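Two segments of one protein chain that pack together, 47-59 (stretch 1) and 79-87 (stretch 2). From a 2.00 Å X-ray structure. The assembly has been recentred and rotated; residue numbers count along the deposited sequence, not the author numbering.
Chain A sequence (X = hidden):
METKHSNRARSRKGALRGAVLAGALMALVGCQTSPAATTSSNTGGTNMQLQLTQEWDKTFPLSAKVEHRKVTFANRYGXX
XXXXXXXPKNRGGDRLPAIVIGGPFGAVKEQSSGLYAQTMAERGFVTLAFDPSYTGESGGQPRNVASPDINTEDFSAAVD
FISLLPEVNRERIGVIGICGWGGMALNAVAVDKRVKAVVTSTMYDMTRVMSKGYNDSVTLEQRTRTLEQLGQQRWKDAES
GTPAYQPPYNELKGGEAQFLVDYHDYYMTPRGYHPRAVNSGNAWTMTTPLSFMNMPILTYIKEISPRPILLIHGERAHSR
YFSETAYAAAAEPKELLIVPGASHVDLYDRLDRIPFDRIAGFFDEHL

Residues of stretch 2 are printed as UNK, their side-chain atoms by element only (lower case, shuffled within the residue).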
ATOM      1  N   ASN A  47      -7.178  11.202  16.598  1.00 35.40           N
ATOM      2  CA  ASN A  47      -8.203  12.130  17.150  1.00 32.93           C
ATOM      3  C   ASN A  47      -7.884  13.559  16.746  1.00 31.47           C
ATOM      4  O   ASN A  47      -8.502  14.504  17.239  1.00 30.55           O
ATOM      5  CB  ASN A  47      -8.245  12.019  18.675  1.00 35.38           C
ATOM      6  CG  ASN A  47      -6.891  12.250  19.311  1.00 37.96           C
ATOM      7  OD1 ASN A  47      -5.910  11.589  18.966  1.00 39.93           O
ATOM      8  ND2 ASN A  47      -6.827  13.190  20.249  1.00 40.55           N
ATOM      9  N   MET A  48      -6.908  13.717  15.856  1.00 28.62           N
ATOM     10  CA  MET A  48      -6.529  15.040  15.376  1.00 26.44           C
ATOM     11  C   MET A  48      -7.544  15.478  14.330  1.00 25.21           C
ATOM     12  O   MET A  48      -8.029  14.655  13.555  1.00 23.83           O
ATOM     13  CB  MET A  48      -5.131  15.006  14.746  1.00 24.98           C
ATOM     14  CG  MET A  48      -4.761  16.286  14.005  1.00 25.64           C
ATOM     15  SD  MET A  48      -3.100  16.261  13.282  1.00 21.06           S
ATOM     16  CE  MET A  48      -2.205  17.176  14.535  1.00 26.79           C
ATOM     17  N   GLN A  49      -7.879  16.766  14.317  1.00 23.74           N
ATOM     18  CA  GLN A  49      -8.827  17.276  13.336  1.00 23.53           C
ATOM     19  C   GLN A  49      -8.069  17.506  12.042  1.00 22.30           C
ATOM     20  O   GLN A  49      -7.086  18.247  12.016  1.00 23.05           O
ATOM     21  CB  GLN A  49      -9.440  18.599  13.789  1.00 25.42           C
ATOM     22  CG  GLN A  49     -10.236  18.528  15.068  1.00 28.24           C
ATOM     23  CD  GLN A  49     -10.978  19.817  15.332  1.00 30.85           C
ATOM     24  OE1 GLN A  49     -11.980  20.110  14.678  1.00 30.72           O
ATOM     25  NE2 GLN A  49     -10.479  20.611  16.276  1.00 31.68           N
ATOM     26  N   LEU A  50      -8.529  16.867  10.973  1.00 19.37           N
ATOM     27  CA  LEU A  50      -7.878  16.994   9.678  1.00 18.24           C
ATOM     28  C   LEU A  50      -8.801  17.651   8.658  1.00 17.83           C
ATOM     29  O   LEU A  50     -10.010  17.425   8.654  1.00 16.37           O
ATOM     30  CB  LEU A  50      -7.459  15.612   9.156  1.00 16.25           C
ATOM     31  CG  LEU A  50      -6.528  14.731   9.998  1.00 15.66           C
ATOM     32  CD1 LEU A  50      -6.374  13.369   9.316  1.00 14.00           C
ATOM     33  CD2 LEU A  50      -5.180  15.397  10.165  1.00 16.21           C
ATOM     34  N   GLN A  51      -8.211  18.464   7.794  1.00 18.46           N
ATOM     35  CA  GLN A  51      -8.951  19.139   6.743  1.00 19.32           C
ATOM     36  C   GLN A  51      -8.929  18.220   5.528  1.00 18.62           C
ATOM     37  O   GLN A  51      -7.877  18.007   4.923  1.00 19.59           O
ATOM     38  CB  GLN A  51      -8.283  20.471   6.401  1.00 21.10           C
ATOM     39  CG  GLN A  51      -9.070  21.334   5.431  1.00 26.97           C
ATOM     40  CD  GLN A  51      -8.323  22.592   5.037  1.00 30.60           C
ATOM     41  OE1 GLN A  51      -8.895  23.507   4.445  1.00 35.20           O
ATOM     42  NE2 GLN A  51      -7.033  22.643   5.356  1.00 32.66           N
ATOM     43  N   LEU A  52     -10.082  17.665   5.180  1.00 17.29           N
ATOM     44  CA  LEU A  52     -10.174  16.766   4.037  1.00 17.65           C
ATOM     45  C   LEU A  52     -10.918  17.452   2.894  1.00 18.52           C
ATOM     46  O   LEU A  52     -11.958  18.071   3.110  1.00 18.16           O
ATOM     47  CB  LEU A  52     -10.903  15.488   4.441  1.00 18.20           C
ATOM     48  CG  LEU A  52     -10.357  14.760   5.675  1.00 18.91           C
ATOM     49  CD1 LEU A  52     -11.183  13.516   5.930  1.00 16.78           C
ATOM     50  CD2 LEU A  52      -8.890  14.387   5.463  1.00 18.79           C
ATOM     51  N   THR A  53     -10.382  17.353   1.680  1.00 18.10           N
ATOM     52  CA  THR A  53     -11.028  17.985   0.540  1.00 18.28           C
ATOM     53  C   THR A  53     -12.315  17.265   0.180  1.00 17.93           C
ATOM     54  O   THR A  53     -12.397  16.046   0.274  1.00 16.64           O
ATOM     55  CB  THR A  53     -10.129  17.987  -0.709  1.00 18.70           C
ATOM     56  OG1 THR A  53     -10.825  18.635  -1.779  1.00 19.54           O
ATOM     57  CG2 THR A  53      -9.791  16.567  -1.135  1.00 17.05           C
ATOM     58  N   GLN A  54     -13.318  18.029  -0.237  1.00 19.49           N
ATOM     59  CA  GLN A  54     -14.598  17.459  -0.631  1.00 20.70           C
ATOM     60  C   GLN A  54     -14.666  17.334  -2.147  1.00 20.37           C
ATOM     61  O   GLN A  54     -15.590  16.734  -2.693  1.00 17.70           O
ATOM     62  CB  GLN A  54     -15.748  18.332  -0.128  1.00 24.21           C
ATOM     63  CG  GLN A  54     -15.835  18.415   1.387  1.00 25.90           C
ATOM     64  CD  GLN A  54     -15.773  17.049   2.049  1.00 27.71           C
ATOM     65  OE1 GLN A  54     -14.710  16.606   2.487  1.00 27.70           O
ATOM     66  NE2 GLN A  54     -16.912  16.369   2.113  1.00 29.22           N
ATOM     67  N   GLU A  55     -13.677  17.904  -2.826  1.00 21.51           N
ATOM     68  CA  GLU A  55     -13.628  17.834  -4.279  1.00 22.45           C
ATOM     69  C   GLU A  55     -13.331  16.393  -4.667  1.00 21.24           C
ATOM     70  O   GLU A  55     -12.531  15.725  -4.007  1.00 20.72           O
ATOM     71  CB  GLU A  55     -12.516  18.737  -4.817  1.00 26.07           C
ATOM     72  CG  GLU A  55     -12.662  20.197  -4.439  1.00 31.60           C
ATOM     73  CD  GLU A  55     -13.947  20.801  -4.969  1.00 35.42           C
ATOM     74  OE1 GLU A  55     -14.152  20.773  -6.203  1.00 38.37           O
ATOM     75  OE2 GLU A  55     -14.754  21.304  -4.156  1.00 37.33           O
ATOM     76  N   TRP A  56     -13.983  15.896  -5.714  1.00 18.63           N
ATOM     77  CA  TRP A  56     -13.705  14.540  -6.155  1.00 17.83           C
ATOM     78  C   TRP A  56     -12.435  14.634  -6.989  1.00 18.13           C
ATOM     79  O   TRP A  56     -12.478  14.904  -8.194  1.00 17.60           O
ATOM     80  CB  TRP A  56     -14.850  13.966  -6.998  1.00 17.48           C
ATOM     81  CG  TRP A  56     -14.568  12.552  -7.429  1.00 17.03           C
ATOM     82  CD1 TRP A  56     -14.091  12.139  -8.640  1.00 17.59           C
ATOM     83  CD2 TRP A  56     -14.661  11.379  -6.614  1.00 16.59           C
ATOM     84  NE1 TRP A  56     -13.878  10.778  -8.630  1.00 17.51           N
ATOM     85  CE2 TRP A  56     -14.219  10.288  -7.397  1.00 17.88           C
ATOM     86  CE3 TRP A  56     -15.069  11.142  -5.292  1.00 17.65           C
ATOM     87  CZ2 TRP A  56     -14.176   8.980  -6.902  1.00 17.34           C
ATOM     88  CZ3 TRP A  56     -15.024   9.840  -4.800  1.00 16.88           C
ATOM     89  CH2 TRP A  56     -14.580   8.777  -5.605  1.00 17.67           C
ATOM     90  N   ASP A  57     -11.299  14.431  -6.331  1.00 17.07           N
ATOM     91  CA  ASP A  57     -10.006  14.512  -6.996  1.00 16.25           C
ATOM     92  C   ASP A  57      -9.365  13.136  -7.185  1.00 16.71           C
ATOM     93  O   ASP A  57      -8.139  13.015  -7.213  1.00 15.68           O
ATOM     94  CB  ASP A  57      -9.073  15.425  -6.187  1.00 16.25           C
ATOM     95  CG  ASP A  57      -8.756  14.870  -4.808  1.00 16.76           C
ATOM     96  OD1 ASP A  57      -9.612  14.171  -4.223  1.00 18.15           O
ATOM     97  OD2 ASP A  57      -7.650  15.142  -4.300  1.00 17.64           O
ATOM     98  N   LYS A  58     -10.193  12.102  -7.308  1.00 16.04           N
ATOM     99  CA  LYS A  58      -9.684  10.749  -7.516  1.00 14.69           C
ATOM    100  C   LYS A  58      -9.204  10.604  -8.963  1.00 15.80           C
ATOM    101  O   LYS A  58      -9.554  11.412  -9.829  1.00 13.35           O
ATOM    102  CB  LYS A  58     -10.769   9.705  -7.220  1.00 14.10           C
ATOM    103  CG  LYS A  58     -10.880   9.258  -5.749  1.00 14.51           C
ATOM    104  CD  LYS A  58     -11.290  10.389  -4.812  1.00 13.48           C
ATOM    105  CE  LYS A  58     -11.520   9.873  -3.388  1.00 12.27           C
ATOM    106  NZ  LYS A  58     -11.708  10.983  -2.401  1.00 11.80           N
ATOM    107  N   THR A  59      -8.405   9.571  -9.212  1.00 14.68           N
ATOM    108  CA  THR A  59      -7.865   9.308 -10.540  1.00 14.61           C
ATOM    109  C   THR A  59      -8.824   8.443 -11.352  1.00 15.50           C
ATOM    110  O   THR A  59      -8.475   7.955 -12.425  1.00 14.79           O
ATOM    111  CB  THR A  59      -6.512   8.588 -10.449  1.00 14.20           C
ATOM    112  OG1 THR A  59      -6.641   7.446  -9.596  1.00 12.72           O
ATOM    113  CG2 THR A  59      -5.443   9.519  -9.896  1.00 12.52           C
ATOM    114  N   UNK A  79      -1.020   8.747  15.516  1.00 12.92           N
ATOM    115  CA  UNK A  79      -1.200   9.478  14.268  1.00 14.13           C
ATOM    116  C   UNK A  79      -2.603   9.243  13.723  1.00 13.93           C
ATOM    117  O   UNK A  79      -3.081   8.106  13.699  1.00 13.55           O
ATOM    118  c   UNK A  79      -0.157   9.039  13.214  1.00 14.52           C
ATOM    119  c   UNK A  79       1.253   9.201  13.796  1.00 15.88           C
ATOM    120  c   UNK A  79       2.380   8.799  12.852  1.00 16.47           C
ATOM    121  c   UNK A  79      -0.308   9.875  11.939  1.00 17.01           C
ATOM    122  N   UNK A  80      -3.261  10.324  13.309  1.00 12.41           N
ATOM    123  CA  UNK A  80      -4.608  10.245  12.753  1.00 12.64           C
ATOM    124  C   UNK A  80      -4.512  10.135  11.236  1.00 12.30           C
ATOM    125  O   UNK A  80      -3.867  10.961  10.584  1.00 12.79           O
ATOM    126  c   UNK A  80      -6.829  11.419  12.504  1.00 13.54           C
ATOM    127  o   UNK A  80      -5.559  11.568  14.550  1.00 15.25           O
ATOM    128  c   UNK A  80      -5.435  11.491  13.124  1.00 15.11           C
ATOM    129  N   UNK A  81      -5.144   9.104  10.683  1.00  9.93           N
ATOM    130  CA  UNK A  81      -5.109   8.867   9.246  1.00  9.84           C
ATOM    131  C   UNK A  81      -6.404   9.260   8.545  1.00  9.82           C
ATOM    132  O   UNK A  81      -7.476   9.240   9.144  1.00 10.25           O
ATOM    133  c   UNK A  81      -3.649   6.754   9.719  1.00 13.95           C
ATOM    134  c   UNK A  81      -3.580   5.273   9.387  1.00 16.02           C
ATOM    135  c   UNK A  81      -4.826   7.388   8.974  1.00  9.99           C
ATOM    136  c   UNK A  81      -2.347   7.450   9.337  1.00 15.05           C
ATOM    137  N   UNK A  82      -6.289   9.625   7.272  1.00 10.26           N
ATOM    138  CA  UNK A  82      -7.445   9.993   6.465  1.00 10.57           C
ATOM    139  C   UNK A  82      -7.720   8.841   5.502  1.00 11.84           C
ATOM    140  O   UNK A  82      -6.795   8.165   5.051  1.00  9.53           O
ATOM    141  c   UNK A  82      -7.167  11.281   5.685  1.00 10.78           C
ATOM    142  N   UNK A  83      -8.988   8.617   5.179  1.00 10.51           N
ATOM    143  CA  UNK A  83      -9.334   7.527   4.280  1.00 11.80           C
ATOM    144  C   UNK A  83     -10.671   7.729   3.581  1.00 12.58           C
ATOM    145  O   UNK A  83     -11.489   8.555   3.997  1.00 11.62           O
ATOM    146  c   UNK A  83      -9.357   6.210   5.054  1.00  9.57           C
ATOM    147  N   UNK A  84     -10.873   6.969   2.508  1.00 12.16           N
ATOM    148  CA  UNK A  84     -12.114   7.002   1.748  1.00 12.08           C
ATOM    149  C   UNK A  84     -12.805   5.682   2.043  1.00 11.96           C
ATOM    150  O   UNK A  84     -12.199   4.616   1.926  1.00  9.80           O
ATOM    151  c   UNK A  84     -11.846   7.102   0.241  1.00 11.89           C
ATOM    152  o   UNK A  84     -12.158   9.454   0.022  1.00 12.47           O
ATOM    153  o   UNK A  84     -10.279   8.607  -0.752  1.00 12.00           O
ATOM    154  c   UNK A  84     -11.394   8.486  -0.190  1.00 13.05           C
ATOM    155  N   UNK A  85     -14.069   5.763   2.435  1.00 12.13           N
ATOM    156  CA  UNK A  85     -14.868   4.591   2.752  1.00 12.20           C
ATOM    157  C   UNK A  85     -15.931   4.409   1.671  1.00 13.06           C
ATOM    158  O   UNK A  85     -16.651   5.351   1.344  1.00 13.93           O
ATOM    159  c   UNK A  85     -15.543   4.784   4.106  1.00 12.11           C
ATOM    160  c   UNK A  85     -16.533   3.723   4.587  1.00 12.54           C
ATOM    161  c   UNK A  85     -17.246   4.247   5.819  1.00 10.15           C
ATOM    162  c   UNK A  85     -15.801   2.424   4.905  1.00 13.63           C
ATOM    163  N   UNK A  86     -16.020   3.199   1.123  1.00 13.62           N
ATOM    164  CA  UNK A  86     -16.994   2.888   0.077  1.00 12.25           C
ATOM    165  C   UNK A  86     -17.893   1.743   0.528  1.00 12.53           C
ATOM    166  O   UNK A  86     -17.406   0.723   1.016  1.00 11.47           O
ATOM    167  c   UNK A  86     -13.537   5.376  -2.833  1.00 14.41           C
ATOM    168  o   UNK A  86     -12.634   6.293  -3.327  1.00 13.18           O
ATOM    169  c   UNK A  86     -14.836   5.311  -3.328  1.00 10.90           C
ATOM    170  c   UNK A  86     -15.727   4.369  -2.796  1.00 13.91           C
ATOM    171  c   UNK A  86     -15.327   3.493  -1.782  1.00 11.68           C
ATOM    172  c   UNK A  86     -13.129   4.516  -1.826  1.00 13.39           C
ATOM    173  c   UNK A  86     -14.020   3.584  -1.311  1.00 11.96           C
ATOM    174  c   UNK A  86     -16.280   2.467  -1.211  1.00 12.66           C
ATOM    175  N   UNK A  87     -19.202   1.910   0.356  1.00 12.59           N
ATOM    176  CA  UNK A  87     -20.160   0.874   0.735  1.00 13.65           C
ATOM    177  C   UNK A  87     -21.152   0.602  -0.386  1.00 13.25           C
ATOM    178  O   UNK A  87     -21.497   1.499  -1.154  1.00 14.06           O
ATOM    179  c   UNK A  87     -20.215   1.622   3.282  1.00 18.59           C
ATOM    180  c   UNK A  87     -20.955   1.283   1.984  1.00 15.17           C
ATOM    181  c   UNK A  87     -19.545   2.983   3.150  1.00 17.69           C
ATOM    182  c   UNK A  87     -21.208   1.642   4.435  1.00 19.82           C
TER

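Position 79 has four side-chain carbons and no heteroatom. The chain forks at the first carbon, and one arm is two carbons long, the pattern of isoleucine. Its CA-to-CB bond points away from stretch 1, which it does not touch: this is Ile79.

At position 80 one carbon carries an oxygen and a second carbon, so the side chain is short, branched and half polar. The oxygen lies 2.6 Å from Asn47 N and 2.9 Å from Met48 N. The residue is Thr80, and its OG1 accepts a hydrogen bond from each of these amides, the one from Met48 nearly straight at 169°. Its methyl, CG2, is 3.8 Å from Leu50 CD1, so a single small side chain meets both polar backbone and apolar side chain.

Position 81 carries four carbons forked at the second, which identifies leucine. Leu81 directs its CB away, and its contact with stretch 1 is made by the backbone, Leu81 C lying 4.2 Å from Leu50 CD1.

A lone carbon, CB, makes up the side chain at position 82. It points toward stretch 1 and sits 3.6 Å from Leu52 CD2 and 4.3 Å from Leu50 CD1. This is Ala82, whose methyl is shared by two leucines.

Position 83 also has one carbon, but it points away, and this CB stays 7.6 Å from Leu52 CD1, too far for contact: Ala83.

Position 84 has two carbons, the second bearing two oxygens, a short carboxylate. One oxygen lies 2.9 Å from Lys58 NZ, and the residue is Asp84. The pair OD1 and NZ form a salt bridge with a hydrogen bond within it; OD1 is also hydrogen-bonded elsewhere in the structure.

The four carbons at position 85, forked at the second, belong to a leucine out of reach of stretch 1, Leu85.

At position 86 one carbon leads to a six-carbon ring bearing an oxygen, hence Tyr86. Its OH is 3.7 Å from Lys58 CE and 3.9 Å from Trp56 CH2. The tryptophan atom approaches the tyrosine ring at its edge, with CE1 4.2 Å from CH2.

Position 87 is again four carbons forked at the second, Leu87, too distant to take part.

The contact follows the alternation of the strand: Thr80, Ala82, Asp84 and Tyr86 all point toward stretch 1, which has no regular secondary structure. Backbone amides are held at one end, leucines pack against alanine in the middle, and Lys58 reaches both the carboxylate and the phenol at the other. Together the two sides bury 399 Å².

Stretch 2 79-87: ITLAADLYL
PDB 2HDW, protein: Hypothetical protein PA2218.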